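Local coordinates for protein regulator of polyketide synthase expression (Bifidobacterium adolescentis, PDB 3ONQ) that is of unknown function but, with its PucR-type C-terminal helix-turn-helix domain, probably binds DNA and regulates polyketide synthase expression, at residues Phe57-Val62 against Thr112-Ala117; Leu72-Ala77 against Thr93-Leu98. All blocks are in the same frame, centred on the assembly; numbering follows the deposited sequence.

Contact 1 of 2, residues Phe57-Val62 against Thr112-Ala117; sequences FAIGGV and TAVMPA
Val114 O accepts a hydrogen bond from Ala117 N at 2.9 Å, an i to i+3 bond that turns the chain through the 3-10 segment 115-117 while the Val114 side chain stays over Ile59 of the strand. The two side chains meet end to end, and Ile59 CD1 lies 3.9 Å from Val114 CG2. Ile59 has the length for this because its chain is extended about chi2 (176°), with CD1 at the far end. In Val114, chi1 of -55° sets CG1 anti to the carbonyl carbon and leaves CG2, the methyl that touches, between the backbone N and the carbonyl carbon. The pair is buried and purely apolar. At the other end of the contact Val62 O lies 4.4 Å from Ala117 O, both acceptors, and Ala117 O takes a hydrogen bond from Thr70 OG1. Helix 107-114 lies on one face of the sheet of this alpha-beta-alpha sandwich, where Phe57 and Ile59 both also touch its Thr110. Val114 packs in addition on Ile74 of helix 67-80, and Ile59 on Leu124 and Leu126 of the adjoining strand 124-131.

Contact 2 of 2, residues Leu72-Ala77 against Thr93-Leu98; sequences LAIRKA and TFLLAL
Ile74 carries its CG1 branch anti to the carbonyl carbon (chi1 -61°) and runs on fully extended (chi2 179°), which sends CD1 from the helix down onto the sheet between Leu95 and Ala97. Leu95 answers with CG anti to its own backbone N, raising the isobutyl group from the strand. The isoleucine and leucine chains run past each other, antiparallel, and Ile74 CD1 touches Leu95 CD2 at 3.5 Å, a tight approach for two methyls. The second torsion of Leu95, 147°, lies well off a staggered value, so the close fit may go with some strain or with an imperfectly placed leucine. Ala97 is met differently. Its single methyl is touched by both branches of the isoleucine, Ala97 CB lying 4.0 Å from Ile74 CD1 and 4.2 Å from Ile74 CG2. Consistent with the small alanine side chain, Ile74 CA and Ala97 CA are 8.0 Å apart. Strand alternation explains the choice of partners: Leu95 and Ala97 face helix 67-80, while Leu96 between them turns to the other side and packs on Thr143 and Leu147 of helix 132-149. The contact is buried and hydrophobic, part of the interface between a helix layer and the sheet of the alpha-beta-alpha sandwich. Ile88 of the neighbouring strand 86-91 touches both Ile74 and Leu95. Arg75 links helix 67-80 to helix 21-33 by a salt bridge from NH2 to Glu25 and to strand 86-91 by a hydrogen bond from NH1 to Val86 O.

Contacts 1 and 2 have centres about 7 Å apart and belong to one continuous helix-on-sheet interface. Strands 55-61 and 94-100 are antiparallel neighbours in the mixed sheet, joined by probable hydrogen bonds from Ala97 N to Ile59 O and from Leu95 N to Gly61 O, both 2.8 Å. Above them the two helices meet, Val114 CG1 lying 3.6 Å from Ala77 CB. Along the chain the order is strand 55-61, helix 67-80, strand 86-91, strand 94-100, helix 107-114, and contact 2 is nested inside the loop closed by contact 1. Together they pack two helices against one face of the sheet.

Contact 1 of 2, residues Phe57-Val62 against Thr112-Ala117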
# COMPACT_ATOMS: atom_id res chain seq x y z
N PHE B 57 -17.14 -12.84 -0.71
CA PHE B 57 -17.80 -12.25 0.44
C PHE B 57 -17.67 -13.24 1.57
O PHE B 57 -17.32 -14.41 1.35
CB PHE B 57 -19.28 -11.95 0.16
CG PHE B 57 -20.08 -13.16 -0.23
CD1 PHE B 57 -20.66 -13.97 0.74
CD2 PHE B 57 -20.27 -13.49 -1.56
CE1 PHE B 57 -21.39 -15.10 0.38
CE2 PHE B 57 -21.01 -14.60 -1.93
CZ PHE B 57 -21.57 -15.42 -0.96
N ALA B 58 -17.95 -12.79 2.79
CA ALA B 58 -17.76 -13.65 3.95
C ALA B 58 -19.03 -13.72 4.79
O ALA B 58 -19.82 -12.77 4.84
CB ALA B 58 -16.58 -13.14 4.79
N ILE B 59 -19.22 -14.86 5.45
CA ILE B 59 -20.30 -15.05 6.39
C ILE B 59 -19.66 -15.61 7.64
O ILE B 59 -18.76 -16.46 7.55
CB ILE B 59 -21.33 -16.07 5.88
CG1 ILE B 59 -21.93 -15.61 4.56
CG2 ILE B 59 -22.43 -16.28 6.90
CD1 ILE B 59 -22.90 -16.62 3.93
N GLY B 60 -20.11 -15.16 8.81
CA GLY B 60 -19.54 -15.63 10.05
C GLY B 60 -20.56 -15.64 11.17
O GLY B 60 -21.49 -14.83 11.17
N GLY B 61 -20.39 -16.56 12.11
CA GLY B 61 -21.25 -16.65 13.28
C GLY B 61 -20.82 -17.86 14.08
O GLY B 61 -19.72 -18.37 13.90
N VAL B 62 -21.69 -18.32 14.98
CA VAL B 62 -21.36 -19.47 15.81
C VAL B 62 -22.10 -20.70 15.30
O VAL B 62 -23.30 -20.63 15.06
CB VAL B 62 -21.77 -19.21 17.27
CG1 VAL B 62 -21.49 -20.44 18.14
CG2 VAL B 62 -21.05 -17.97 17.81
N THR B 112 -28.84 -17.06 3.20
CA THR B 112 -30.09 -17.75 3.49
C THR B 112 -29.91 -19.26 3.51
O THR B 112 -30.47 -19.94 4.37
CB THR B 112 -31.20 -17.39 2.48
OG1 THR B 112 -31.58 -16.02 2.66
CG2 THR B 112 -32.43 -18.27 2.70
N ALA B 113 -29.14 -19.77 2.56
CA ALA B 113 -28.92 -21.20 2.43
C ALA B 113 -28.17 -21.80 3.62
O ALA B 113 -28.42 -22.96 3.98
CB ALA B 113 -28.18 -21.52 1.12
N VAL B 114 -27.27 -21.04 4.23
CA VAL B 114 -26.45 -21.60 5.33
C VAL B 114 -26.92 -21.20 6.73
O VAL B 114 -26.40 -21.70 7.73
CB VAL B 114 -24.96 -21.27 5.17
CG1 VAL B 114 -24.46 -21.75 3.81
CG2 VAL B 114 -24.70 -19.77 5.36
N MSE B 115 -27.89 -20.31 6.80
CA MSE B 115 -28.34 -19.81 8.10
C MSE B 115 -28.64 -20.89 9.14
O MSE B 115 -28.29 -20.73 10.31
CB MSE B 115 -29.55 -18.90 7.94
CG MSE B 115 -29.17 -17.50 7.58
SE MSE B 115 -30.62 -16.26 7.91
CE MSE B 115 -31.03 -16.79 9.73
N PRO B 116 -29.28 -22.00 8.73
CA PRO B 116 -29.63 -23.04 9.70
C PRO B 116 -28.41 -23.67 10.38
O PRO B 116 -28.54 -24.19 11.48
CB PRO B 116 -30.36 -24.08 8.84
CG PRO B 116 -30.85 -23.33 7.66
CD PRO B 116 -29.80 -22.30 7.39
N ALA B 117 -27.25 -23.61 9.73
CA ALA B 117 -26.04 -24.17 10.32
C ALA B 117 -25.40 -23.25 11.36
O ALA B 117 -24.34 -23.58 11.91
CB ALA B 117 -25.04 -24.52 9.24

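Contact 2 of 2, residues Leu72-Ala77 against Thr93-Leu98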
# COMPACT_ATOMS: atom_id res chain seq x y z
N LEU B 72 -19.64 -28.65 6.74
CA LEU B 72 -20.20 -29.54 5.73
C LEU B 72 -21.40 -28.87 5.07
O LEU B 72 -21.53 -28.85 3.85
CB LEU B 72 -20.61 -30.86 6.35
CG LEU B 72 -21.30 -31.84 5.40
CD1 LEU B 72 -20.45 -32.04 4.15
CD2 LEU B 72 -21.60 -33.16 6.09
N ALA B 73 -22.27 -28.32 5.91
CA ALA B 73 -23.44 -27.58 5.45
C ALA B 73 -23.04 -26.46 4.49
O ALA B 73 -23.64 -26.31 3.43
CB ALA B 73 -24.21 -27.04 6.62
N ILE B 74 -22.03 -25.67 4.86
CA ILE B 74 -21.62 -24.54 4.02
C ILE B 74 -20.99 -24.99 2.70
O ILE B 74 -21.30 -24.45 1.64
CB ILE B 74 -20.62 -23.62 4.76
CG1 ILE B 74 -21.26 -23.02 6.01
CG2 ILE B 74 -20.14 -22.51 3.84
CD1 ILE B 74 -20.32 -22.13 6.81
N ARG B 75 -20.10 -25.98 2.74
CA ARG B 75 -19.55 -26.48 1.49
C ARG B 75 -20.62 -27.04 0.56
O ARG B 75 -20.56 -26.85 -0.65
CB ARG B 75 -18.43 -27.49 1.73
CG ARG B 75 -17.26 -26.90 2.52
CD ARG B 75 -16.04 -27.82 2.56
NE ARG B 75 -15.08 -27.33 3.54
CZ ARG B 75 -14.18 -26.38 3.30
NH1 ARG B 75 -14.10 -25.83 2.09
NH2 ARG B 75 -13.35 -25.98 4.27
N LYS B 76 -21.61 -27.72 1.12
CA LYS B 76 -22.70 -28.27 0.32
C LYS B 76 -23.54 -27.15 -0.31
O LYS B 76 -23.94 -27.22 -1.48
CB LYS B 76 -23.58 -29.19 1.15
CG LYS B 76 -24.84 -29.64 0.42
CD LYS B 76 -25.78 -30.45 1.30
CE LYS B 76 -27.07 -30.78 0.56
NZ LYS B 76 -26.83 -31.56 -0.69
N ALA B 77 -23.82 -26.11 0.47
CA ALA B 77 -24.65 -25.03 -0.01
C ALA B 77 -23.95 -24.30 -1.15
O ALA B 77 -24.57 -23.98 -2.17
CB ALA B 77 -25.00 -24.06 1.12
N THR B 93 -14.87 -18.75 19.24
CA THR B 93 -16.07 -19.55 19.08
C THR B 93 -16.69 -19.41 17.68
O THR B 93 -17.64 -20.13 17.35
CB THR B 93 -17.13 -19.11 20.08
OG1 THR B 93 -17.38 -17.71 19.88
CG2 THR B 93 -16.66 -19.33 21.50
N PHE B 94 -16.18 -18.48 16.88
CA PHE B 94 -16.78 -18.19 15.57
C PHE B 94 -16.25 -19.07 14.44
O PHE B 94 -15.07 -19.42 14.42
CB PHE B 94 -16.54 -16.73 15.19
CG PHE B 94 -16.98 -15.75 16.22
CD1 PHE B 94 -18.28 -15.75 16.69
CD2 PHE B 94 -16.10 -14.81 16.72
CE1 PHE B 94 -18.68 -14.84 17.64
CE2 PHE B 94 -16.50 -13.90 17.67
CZ PHE B 94 -17.79 -13.92 18.13
N LEU B 95 -17.13 -19.41 13.50
CA LEU B 95 -16.71 -19.99 12.23
C LEU B 95 -16.90 -18.92 11.16
O LEU B 95 -17.96 -18.31 11.07
CB LEU B 95 -17.56 -21.23 11.89
CG LEU B 95 -17.22 -21.97 10.59
CD1 LEU B 95 -17.49 -23.45 10.75
CD2 LEU B 95 -18.01 -21.40 9.40
N LEU B 96 -15.85 -18.66 10.38
CA LEU B 96 -15.93 -17.70 9.29
C LEU B 96 -15.73 -18.42 7.97
O LEU B 96 -14.88 -19.30 7.87
CB LEU B 96 -14.86 -16.60 9.43
CG LEU B 96 -15.12 -15.42 10.36
CD1 LEU B 96 -15.51 -15.89 11.73
CD2 LEU B 96 -13.89 -14.51 10.43
N ALA B 97 -16.53 -18.05 6.98
CA ALA B 97 -16.45 -18.66 5.66
C ALA B 97 -16.35 -17.56 4.61
O ALA B 97 -17.18 -16.65 4.57
CB ALA B 97 -17.68 -19.51 5.39
N LEU B 98 -15.33 -17.68 3.77
CA LEU B 98 -15.12 -16.77 2.67
C LEU B 98 -15.50 -17.50 1.39
O LEU B 98 -14.82 -18.45 0.99
CB LEU B 98 -13.65 -16.38 2.60
CG LEU B 98 -13.25 -15.48 1.42
CD1 LEU B 98 -13.69 -14.05 1.69
CD2 LEU B 98 -11.76 -15.56 1.19